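Local coordinates for flagellar motor switch protein FliG (Aquifex aeolicus, PDB 3HJL) that probably forms part of the rotor-mounted switch complex at the base of the flagellar basal body, which helps set the direction of flagellar rotation, at residues A[240-251]-A[270-281]; A[262-270]-A[304-312]. All coordinates share one frame; numbering follows the deposited sequence.

How the contacts relate
Both contacts lie in the all-helical C-terminal domain of FliG, their centres about 13 Å apart, and they alternate along the chain: 240-251, 262-270, 270-281, 304-312. Ala270 belongs to both, closing the turn between helix 260-268 and helix 272-279. The apolar sides of the two contacts meet directly. The Phe278 ring of contact 1 reaches Leu263 and Leu267 of contact 2, with CZ 3.9 Å from Leu263 CD1, while Phe240 CD1 lies 3.5 Å from Gln309 O. Contact 1 joins the turn before helix 248-255, and that helix's start, to helix 272-279; contact 2 sets the intervening helix 260-268 against helix 302-320. Both are remote from the EHPQR motif of the middle domain.

Contact 1 (A[240-251]-A[270-281]); sequences FEDIRKLSDRDI and APEDIKQKFLSN
Arg244 reaches over Ile274 to Asp273, joining the 3-10 turn 241-244 to the first turns of helix 272-279. From CB the chain runs out extended, and CG packs 3.8 Å from Ile274 CG1. CD then passes Asp273 OD2 before NE makes a salt bridge to that same oxygen, 2.7 Å away, although the N-H is poorly aimed at it (127°). CZ lies above Ile274 CD1, which sits under the centre of one guanidinium face. At the tip, NH1 and NH2 make weak, long bonds to Glu241 OE1, in the guanidinium plane, and NH2 also rests 3.5 Å from Pro271 CG. The cation is therefore shared by two carboxylates at its edge while a methyl group supports its face.

Beneath this surface network, Phe240 CE2 touches Ala270 CB, and Ile243 CD1 meets the edge of the Phe278 ring, 3.8 Å from CE2. Phe278 is also approached by Ile251 CG2. These residues form a small hydrophobic core in the helical C-terminal domain, in which Phe240 and Ile243 continue onto helix 302-320 and Phe278 onto helix 260-268.

Farther along, Lys277 threads past the loop that precedes helix 248-255. Its chain bends at chi4 (63°), bringing NZ to a weak hydrogen bond with Leu246 O at 3.0 Å; Asp248 OD2 stands nearby, beyond salt-bridge range. At the far end the Asn281 amide crosses the Asp248 carboxylate steeply, their planes 64° apart. Asn281 ND2 donates to the anti side of Asp248 OD2 over 3.0 Å, close to its own amide plane, and more weakly to Lys277 O, one turn back in its own segment.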
loop_
_atom_site.group_PDB
_atom_site.type_symbol
_atom_site.label_atom_id
_atom_site.label_comp_id
_atom_site.label_asym_id
_atom_site.label_seq_id
_atom_site.Cartn_x
_atom_site.Cartn_y
_atom_site.Cartn_z
ATOM N N PHE A 240 12.947 -25.516 -20.287
ATOM C CA PHE A 240 14.134 -26.070 -20.939
ATOM C C PHE A 240 14.370 -27.540 -20.544
ATOM O O PHE A 240 14.832 -28.342 -21.353
ATOM C CB PHE A 240 15.367 -25.223 -20.612
ATOM C CG PHE A 240 16.560 -25.529 -21.485
ATOM C CD1 PHE A 240 16.672 -24.969 -22.747
ATOM C CD2 PHE A 240 17.573 -26.368 -21.038
ATOM C CE1 PHE A 240 17.765 -25.245 -23.554
ATOM C CE2 PHE A 240 18.672 -26.642 -21.839
ATOM C CZ PHE A 240 18.763 -26.084 -23.096
ATOM N N GLU A 241 14.006 -27.893 -19.316
ATOM C CA GLU A 241 14.123 -29.262 -18.831
ATOM C C GLU A 241 13.211 -30.231 -19.613
ATOM O O GLU A 241 13.564 -31.399 -19.785
ATOM C CB GLU A 241 13.800 -29.322 -17.332
ATOM C CG GLU A 241 14.757 -28.513 -16.418
ATOM C CD GLU A 241 16.137 -29.147 -16.253
ATOM O OE1 GLU A 241 16.295 -30.019 -15.369
ATOM O OE2 GLU A 241 17.080 -28.711 -16.951
ATOM N N ASP A 242 12.092 -29.726 -20.158
ATOM C CA ASP A 242 11.142 -30.557 -20.937
ATOM C C ASP A 242 11.676 -30.999 -22.309
ATOM O O ASP A 242 11.008 -31.748 -23.019
ATOM C CB ASP A 242 9.793 -29.838 -21.135
ATOM C CG ASP A 242 9.089 -29.531 -19.828
ATOM O OD1 ASP A 242 9.074 -30.408 -18.924
ATOM O OD2 ASP A 242 8.497 -28.426 -19.727
ATOM N N ILE A 243 12.858 -30.525 -22.693
ATOM C CA ILE A 243 13.538 -31.021 -23.895
ATOM C C ILE A 243 13.754 -32.563 -23.831
ATOM O O ILE A 243 13.759 -33.235 -24.867
ATOM C CB ILE A 243 14.875 -30.254 -24.135
ATOM C CG1 ILE A 243 14.574 -28.807 -24.565
ATOM C CG2 ILE A 243 15.708 -30.937 -25.212
ATOM C CD1 ILE A 243 15.812 -27.911 -24.726
ATOM N N ARG A 244 13.883 -33.103 -22.615
ATOM C CA ARG A 244 13.929 -34.558 -22.372
ATOM C C ARG A 244 12.725 -35.328 -22.946
ATOM O O ARG A 244 12.871 -36.477 -23.374
ATOM C CB ARG A 244 13.969 -34.843 -20.867
ATOM C CG ARG A 244 15.234 -34.438 -20.144
ATOM C CD ARG A 244 15.240 -35.069 -18.772
ATOM N NE ARG A 244 16.324 -34.591 -17.919
ATOM C CZ ARG A 244 16.329 -33.435 -17.260
ATOM N NH1 ARG A 244 15.284 -32.611 -17.287
ATOM N NH2 ARG A 244 17.386 -33.123 -16.516
ATOM N N LYS A 245 11.537 -34.719 -22.883
ATOM C CA LYS A 245 10.297 -35.346 -23.381
ATOM C C LYS A 245 10.262 -35.496 -24.912
ATOM O O LYS A 245 9.589 -36.390 -25.432
ATOM C CB LYS A 245 9.066 -34.533 -22.952
ATOM C CG LYS A 245 8.852 -34.398 -21.444
ATOM C CD LYS A 245 7.650 -33.504 -21.158
ATOM C CE LYS A 245 7.423 -33.316 -19.668
ATOM N NZ LYS A 245 6.280 -32.395 -19.382
ATOM N N LEU A 246 10.971 -34.615 -25.621
ATOM C CA LEU A 246 10.970 -34.607 -27.086
ATOM C C LEU A 246 11.682 -35.828 -27.684
ATOM O O LEU A 246 12.536 -36.437 -27.037
ATOM C CB LEU A 246 11.622 -33.315 -27.612
ATOM C CG LEU A 246 10.974 -31.989 -27.193
ATOM C CD1 LEU A 246 11.731 -30.824 -27.776
ATOM C CD2 LEU A 246 9.497 -31.929 -27.596
ATOM N N SER A 247 11.302 -36.185 -28.913
ATOM C CA SER A 247 11.920 -37.300 -29.635
ATOM C C SER A 247 13.215 -36.847 -30.290
ATOM O O SER A 247 13.530 -35.654 -30.302
ATOM C CB SER A 247 10.980 -37.814 -30.722
ATOM O OG SER A 247 9.720 -38.152 -30.181
ATOM N N ASP A 248 13.964 -37.808 -30.831
ATOM C CA ASP A 248 15.153 -37.508 -31.629
ATOM C C ASP A 248 14.756 -36.767 -32.908
ATOM O O ASP A 248 15.469 -35.870 -33.347
ATOM C CB ASP A 248 15.921 -38.788 -31.968
ATOM C CG ASP A 248 16.650 -39.369 -30.768
ATOM O OD1 ASP A 248 16.461 -40.566 -30.477
ATOM O OD2 ASP A 248 17.403 -38.629 -30.106
ATOM N N ARG A 249 13.609 -37.138 -33.475
ATOM C CA ARG A 249 13.025 -36.459 -34.644
ATOM C C ARG A 249 12.819 -34.962 -34.392
ATOM O O ARG A 249 13.109 -34.134 -35.255
ATOM C CB ARG A 249 11.664 -37.085 -34.986
ATOM C CG ARG A 249 11.724 -38.498 -35.554
ATOM C CD ARG A 249 12.189 -38.505 -37.005
ATOM N NE ARG A 249 11.954 -39.797 -37.651
ATOM C CZ ARG A 249 10.766 -40.247 -38.077
ATOM N NH1 ARG A 249 9.645 -39.536 -37.905
ATOM N NH2 ARG A 249 10.692 -41.445 -38.660
ATOM N N ASP A 250 12.296 -34.638 -33.210
ATOM C CA ASP A 250 12.020 -33.248 -32.808
ATOM C C ASP A 250 13.302 -32.421 -32.709
ATOM O O ASP A 250 13.338 -31.264 -33.128
ATOM C CB ASP A 250 11.318 -33.208 -31.445
ATOM C CG ASP A 250 9.944 -33.858 -31.459
ATOM O OD1 ASP A 250 9.639 -34.634 -32.389
ATOM O OD2 ASP A 250 9.174 -33.592 -30.517
ATOM N N ILE A 251 14.340 -33.037 -32.146
ATOM C CA ILE A 251 15.653 -32.411 -31.974
ATOM C C ILE A 251 16.295 -32.078 -33.322
ATOM O O ILE A 251 16.895 -31.017 -33.468
ATOM C CB ILE A 251 16.598 -33.327 -31.153
ATOM C CG1 ILE A 251 16.054 -33.522 -29.735
ATOM C CG2 ILE A 251 18.014 -32.735 -31.075
ATOM C CD1 ILE A 251 16.301 -34.888 -29.217
ATOM N N ALA A 270 23.128 -26.602 -18.824
ATOM C CA ALA A 270 22.160 -27.682 -19.049
ATOM C C ALA A 270 22.676 -28.994 -18.453
ATOM O O ALA A 270 23.897 -29.197 -18.380
ATOM C CB ALA A 270 21.904 -27.858 -20.537
ATOM N N PRO A 271 21.752 -29.888 -18.007
ATOM C CA PRO A 271 22.164 -31.216 -17.541
ATOM C C PRO A 271 22.805 -32.046 -18.648
ATOM O O PRO A 271 22.543 -31.807 -19.828
ATOM C CB PRO A 271 20.847 -31.857 -17.091
ATOM C CG PRO A 271 19.931 -30.732 -16.851
ATOM C CD PRO A 271 20.298 -29.692 -17.837
ATOM N N GLU A 272 23.607 -33.030 -18.259
ATOM C CA GLU A 272 24.394 -33.819 -19.209
ATOM C C GLU A 272 23.539 -34.607 -20.204
ATOM O O GLU A 272 23.912 -34.738 -21.376
ATOM C CB GLU A 272 25.347 -34.773 -18.461
ATOM C CG GLU A 272 26.428 -35.429 -19.333
ATOM C CD GLU A 272 27.318 -34.416 -20.050
ATOM O OE1 GLU A 272 27.632 -34.638 -21.241
ATOM O OE2 GLU A 272 27.666 -33.380 -19.436
ATOM N N ASP A 273 22.405 -35.129 -19.739
ATOM C CA ASP A 273 21.505 -35.899 -20.607
ATOM C C ASP A 273 20.827 -35.046 -21.696
ATOM O O ASP A 273 20.541 -35.547 -22.782
ATOM C CB ASP A 273 20.472 -36.678 -19.787
ATOM C CG ASP A 273 19.498 -35.782 -19.052
ATOM O OD1 ASP A 273 19.934 -34.980 -18.199
ATOM O OD2 ASP A 273 18.288 -35.932 -19.292
ATOM N N ILE A 274 20.593 -33.765 -21.407
ATOM C CA ILE A 274 20.039 -32.827 -22.394
ATOM C C ILE A 274 21.141 -32.392 -23.381
ATOM O O ILE A 274 20.867 -32.190 -24.568
ATOM C CB ILE A 274 19.351 -31.599 -21.705
ATOM C CG1 ILE A 274 18.138 -32.063 -20.879
ATOM C CG2 ILE A 274 18.899 -30.566 -22.733
ATOM C CD1 ILE A 274 17.472 -30.951 -20.076
ATOM N N LYS A 275 22.379 -32.256 -22.894
ATOM C CA LYS A 275 23.523 -32.025 -23.779
ATOM C C LYS A 275 23.615 -33.162 -24.792
ATOM O O LYS A 275 23.630 -32.921 -26.002
ATOM C CB LYS A 275 24.849 -31.953 -23.010
ATOM C CG LYS A 275 25.122 -30.678 -22.257
ATOM C CD LYS A 275 26.475 -30.788 -21.549
ATOM C CE LYS A 275 26.934 -29.463 -20.967
ATOM N NZ LYS A 275 28.268 -29.546 -20.298
ATOM N N GLN A 276 23.661 -34.396 -24.289
ATOM C CA GLN A 276 23.753 -35.589 -25.148
ATOM C C GLN A 276 22.547 -35.768 -26.070
ATOM O O GLN A 276 22.674 -36.356 -27.144
ATOM C CB GLN A 276 23.963 -36.869 -24.315
ATOM C CG GLN A 276 25.293 -36.943 -23.554
ATOM C CD GLN A 276 26.520 -36.818 -24.454
ATOM O OE1 GLN A 276 26.493 -37.188 -25.636
ATOM N NE2 GLN A 276 27.606 -36.288 -23.893
ATOM N N LYS A 277 21.390 -35.262 -25.655
ATOM C CA LYS A 277 20.185 -35.310 -26.480
ATOM C C LYS A 277 20.362 -34.524 -27.784
ATOM O O LYS A 277 19.930 -34.975 -28.846
ATOM C CB LYS A 277 18.992 -34.772 -25.690
ATOM C CG LYS A 277 17.670 -35.009 -26.353
ATOM C CD LYS A 277 16.562 -35.287 -25.347
ATOM C CE LYS A 277 15.297 -35.767 -26.034
ATOM N NZ LYS A 277 15.475 -37.062 -26.759
ATOM N N PHE A 278 21.008 -33.359 -27.693
ATOM C CA PHE A 278 21.322 -32.544 -28.873
ATOM C C PHE A 278 22.533 -33.088 -29.639
ATOM O O PHE A 278 22.461 -33.277 -30.852
ATOM C CB PHE A 278 21.554 -31.075 -28.491
ATOM C CG PHE A 278 20.283 -30.293 -28.286
ATOM C CD1 PHE A 278 19.539 -29.862 -29.379
ATOM C CD2 PHE A 278 19.849 -29.951 -27.005
ATOM C CE1 PHE A 278 18.377 -29.128 -29.202
ATOM C CE2 PHE A 278 18.680 -29.204 -26.821
ATOM C CZ PHE A 278 17.950 -28.793 -27.914
ATOM N N LEU A 279 23.623 -33.356 -28.916
ATOM C CA LEU A 279 24.873 -33.872 -29.505
ATOM C C LEU A 279 24.725 -35.191 -30.278
ATOM O O LEU A 279 25.378 -35.380 -31.305
ATOM C CB LEU A 279 25.948 -34.043 -28.424
ATOM C CG LEU A 279 26.492 -32.765 -27.786
ATOM C CD1 LEU A 279 27.274 -33.107 -26.530
ATOM C CD2 LEU A 279 27.351 -31.962 -28.776
ATOM N N SER A 280 23.868 -36.088 -29.795
ATOM C CA SER A 280 23.648 -37.384 -30.453
ATOM C C SER A 280 22.865 -37.285 -31.762
ATOM O O SER A 280 22.815 -38.255 -32.513
ATOM C CB SER A 280 22.914 -38.342 -29.518
ATOM O OG SER A 280 21.605 -37.875 -29.256
ATOM N N ASN A 281 22.219 -36.143 -32.004
ATOM C CA ASN A 281 21.460 -35.902 -33.234
ATOM C C ASN A 281 22.206 -35.050 -34.275
ATOM O O ASN A 281 21.679 -34.796 -35.361
ATOM C CB ASN A 281 20.099 -35.291 -32.885
ATOM C CG ASN A 281 19.133 -36.322 -32.303
ATOM O OD1 ASN A 281 18.873 -37.353 -32.917
ATOM N ND2 ASN A 281 18.600 -36.041 -31.119
#

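Contact 2 (A[262-270]-A[304-312])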
loop_
_atom_site.group_PDB
_atom_site.type_symbol
_atom_site.label_atom_id
_atom_site.label_comp_id
_atom_site.label_asym_id
_atom_site.label_seq_id
_atom_site.Cartn_x
_atom_site.Cartn_y
_atom_site.Cartn_z
ATOM N N THR A 262 23.880 -19.745 -29.805
ATOM C CA THR A 262 22.768 -19.738 -28.837
ATOM C C THR A 262 22.616 -21.098 -28.159
ATOM O O THR A 262 22.501 -21.170 -26.933
ATOM C CB THR A 262 21.426 -19.365 -29.509
ATOM O OG1 THR A 262 21.551 -18.090 -30.152
ATOM C CG2 THR A 262 20.296 -19.308 -28.480
ATOM N N LEU A 263 22.648 -22.171 -28.954
ATOM C CA LEU A 263 22.536 -23.538 -28.416
ATOM C C LEU A 263 23.733 -23.916 -27.528
ATOM O O LEU A 263 23.560 -24.559 -26.507
ATOM C CB LEU A 263 22.389 -24.560 -29.555
ATOM C CG LEU A 263 22.057 -25.998 -29.130
ATOM C CD1 LEU A 263 20.696 -26.040 -28.452
ATOM C CD2 LEU A 263 22.109 -26.967 -30.303
ATOM N N MET A 264 24.941 -23.569 -27.961
ATOM C CA MET A 264 26.149 -23.812 -27.164
ATOM C C MET A 264 26.051 -23.179 -25.787
ATOM O O MET A 264 26.294 -23.843 -24.777
ATOM C CB MET A 264 27.393 -23.245 -27.860
ATOM C CG MET A 264 28.007 -24.171 -28.893
ATOM S SD MET A 264 29.522 -23.589 -29.674
ATOM C CE MET A 264 30.271 -22.626 -28.382
ATOM N N ILE A 265 25.713 -21.888 -25.772
ATOM C CA ILE A 265 25.589 -21.099 -24.541
ATOM C C ILE A 265 24.500 -21.661 -23.626
ATOM O O ILE A 265 24.715 -21.804 -22.419
ATOM C CB ILE A 265 25.289 -19.604 -24.858
ATOM C CG1 ILE A 265 26.504 -18.931 -25.521
ATOM C CG2 ILE A 265 24.926 -18.836 -23.577
ATOM C CD1 ILE A 265 27.641 -18.623 -24.552
ATOM N N ALA A 266 23.342 -21.979 -24.214
ATOM C CA ALA A 266 22.221 -22.613 -23.501
ATOM C C ALA A 266 22.616 -23.918 -22.831
ATOM O O ALA A 266 22.161 -24.212 -21.719
ATOM C CB ALA A 266 21.066 -22.872 -24.455
ATOM N N LEU A 267 23.432 -24.709 -23.526
ATOM C CA LEU A 267 23.861 -26.010 -23.021
ATOM C C LEU A 267 24.944 -25.958 -21.941
ATOM O O LEU A 267 25.165 -26.952 -21.272
ATOM C CB LEU A 267 24.266 -26.938 -24.170
ATOM C CG LEU A 267 23.126 -27.431 -25.084
ATOM C CD1 LEU A 267 23.682 -28.278 -26.179
ATOM C CD2 LEU A 267 22.066 -28.219 -24.324
ATOM N N LEU A 268 25.592 -24.806 -21.748
ATOM C CA LEU A 268 26.584 -24.650 -20.664
ATOM C C LEU A 268 25.957 -24.873 -19.292
ATOM O O LEU A 268 26.555 -25.522 -18.435
ATOM C CB LEU A 268 27.238 -23.259 -20.687
ATOM C CG LEU A 268 28.228 -22.928 -21.795
ATOM C CD1 LEU A 268 28.661 -21.472 -21.665
ATOM C CD2 LEU A 268 29.440 -23.852 -21.731
ATOM N N GLY A 269 24.750 -24.335 -19.097
ATOM C CA GLY A 269 23.991 -24.528 -17.854
ATOM C C GLY A 269 22.924 -25.613 -17.941
ATOM O O GLY A 269 21.939 -25.565 -17.193
ATOM N N ALA A 270 23.128 -26.602 -18.824
ATOM C CA ALA A 270 22.160 -27.682 -19.049
ATOM C C ALA A 270 22.676 -28.994 -18.453
ATOM O O ALA A 270 23.897 -29.197 -18.380
ATOM C CB ALA A 270 21.904 -27.858 -20.537
ATOM N N GLU A 304 23.163 -14.826 -19.272
ATOM C CA GLU A 304 23.274 -15.121 -20.708
ATOM C C GLU A 304 22.940 -16.572 -21.037
ATOM O O GLU A 304 22.365 -16.841 -22.089
ATOM C CB GLU A 304 24.674 -14.772 -21.223
ATOM C CG GLU A 304 25.003 -13.286 -21.163
ATOM C CD GLU A 304 24.121 -12.451 -22.081
ATOM O OE1 GLU A 304 24.073 -12.750 -23.296
ATOM O OE2 GLU A 304 23.480 -11.497 -21.586
ATOM N N ILE A 305 23.342 -17.502 -20.168
ATOM C CA ILE A 305 22.963 -18.925 -20.303
ATOM C C ILE A 305 21.436 -19.061 -20.213
ATOM O O ILE A 305 20.823 -19.786 -20.998
ATOM C CB ILE A 305 23.599 -19.811 -19.189
ATOM C CG1 ILE A 305 25.126 -19.854 -19.321
ATOM C CG2 ILE A 305 23.051 -21.236 -19.261
ATOM C CD1 ILE A 305 25.814 -20.506 -18.139
ATOM N N GLU A 306 20.842 -18.359 -19.247
ATOM C CA GLU A 306 19.387 -18.279 -19.095
ATOM C C GLU A 306 18.691 -17.716 -20.344
ATOM O O GLU A 306 17.697 -18.284 -20.804
ATOM C CB GLU A 306 19.033 -17.429 -17.868
ATOM C CG GLU A 306 19.320 -18.134 -16.541
ATOM C CD GLU A 306 19.235 -17.224 -15.307
ATOM O OE1 GLU A 306 19.285 -17.782 -14.187
ATOM O OE2 GLU A 306 19.128 -15.976 -15.438
ATOM N N LYS A 307 19.226 -16.616 -20.888
ATOM C CA LYS A 307 18.682 -15.978 -22.106
ATOM C C LYS A 307 18.685 -16.921 -23.319
ATOM O O LYS A 307 17.712 -16.983 -24.065
ATOM C CB LYS A 307 19.467 -14.700 -22.441
ATOM C CG LYS A 307 18.948 -13.923 -23.673
ATOM C CD LYS A 307 19.792 -12.682 -23.968
ATOM C CE LYS A 307 19.440 -12.082 -25.334
ATOM N NZ LYS A 307 20.337 -10.954 -25.730
ATOM N N ALA A 308 19.803 -17.606 -23.537
ATOM C CA ALA A 308 19.919 -18.569 -24.628
ATOM C C ALA A 308 18.964 -19.759 -24.419
ATOM O O ALA A 308 18.369 -20.249 -25.379
ATOM C CB ALA A 308 21.355 -19.046 -24.758
ATOM N N GLN A 309 18.815 -20.210 -23.171
ATOM C CA GLN A 309 17.860 -21.280 -22.849
ATOM C C GLN A 309 16.405 -20.924 -23.183
ATOM O O GLN A 309 15.704 -21.734 -23.799
ATOM C CB GLN A 309 17.978 -21.720 -21.384
ATOM C CG GLN A 309 19.142 -22.677 -21.149
ATOM C CD GLN A 309 19.191 -23.237 -19.754
ATOM O OE1 GLN A 309 18.315 -22.981 -18.936
ATOM N NE2 GLN A 309 20.215 -24.031 -19.480
ATOM N N ARG A 310 15.968 -19.713 -22.817
ATOM C CA ARG A 310 14.610 -19.259 -23.172
ATOM C C ARG A 310 14.439 -19.036 -24.677
ATOM O O ARG A 310 13.334 -19.186 -25.191
ATOM C CB ARG A 310 14.173 -18.013 -22.378
ATOM C CG ARG A 310 14.917 -16.716 -22.674
ATOM C CD ARG A 310 14.323 -15.542 -21.886
ATOM N NE ARG A 310 14.572 -15.663 -20.438
ATOM C CZ ARG A 310 15.513 -15.017 -19.728
ATOM N NH1 ARG A 310 16.342 -14.123 -20.283
ATOM N NH2 ARG A 310 15.611 -15.251 -18.417
ATOM N N GLN A 311 15.526 -18.673 -25.369
ATOM C CA GLN A 311 15.506 -18.520 -26.833
ATOM C C GLN A 311 15.266 -19.863 -27.531
ATOM O O GLN A 311 14.497 -19.942 -28.487
ATOM C CB GLN A 311 16.798 -17.866 -27.348
ATOM C CG GLN A 311 16.819 -16.341 -27.202
ATOM C CD GLN A 311 18.128 -15.700 -27.662
ATOM O OE1 GLN A 311 19.124 -16.384 -27.921
ATOM N NE2 GLN A 311 18.128 -14.377 -27.760
ATOM N N VAL A 312 15.925 -20.910 -27.045
ATOM C CA VAL A 312 15.703 -22.270 -27.543
ATOM C C VAL A 312 14.248 -22.699 -27.272
ATOM O O VAL A 312 13.612 -23.296 -28.132
ATOM C CB VAL A 312 16.680 -23.288 -26.876
ATOM C CG1 VAL A 312 16.351 -24.721 -27.286
ATOM C CG2 VAL A 312 18.134 -22.945 -27.215
#
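Ala266 and Ala308 bring their methyl groups together, CB to CB at 3.8 Å, where helix 260-268 crosses helix 302-320. The two small residues let the axes of the short segments approach to 7.4 Å at a crossing angle of -118°. Around this pair, Ile265 CG2 packs against Ala308 CB, and Val312 CG2 lies 4.0 Å from Ala266 CB, extending the apolar seam toward Leu263 CD1. Ile305 covers the other end: with CG1 beside the backbone N (chi1 -66°), CG2 swings anti to that nitrogen and sits 3.5 Å from Gly269 N, while CD1 reaches Leu268 CB. Gly269, without a side chain, lets Ile305 CG2 come up against its backbone.

At one border the Thr262 methyl CG2 meets Gln311 OE1, the two side chains crossing at about a right angle. At another, the extended Gln309 chain slides its CG past Ala266 CB and presents NE2 to the C-terminal end of helix 260-268. NE2 donates to Ala266 O over 3.0 Å, nearly straight (168°) and in the planes of both carbonyl and amide, and weakly to Gly269 O. A leucine in its place would probably leave these two carbonyls without their shared donor and free the turn at Gly269 to shift. Close helix packing here thus depends on small side chains, with one amide nitrogen donating firmly to Ala266 O and weakly to Gly269 O where the helix runs out.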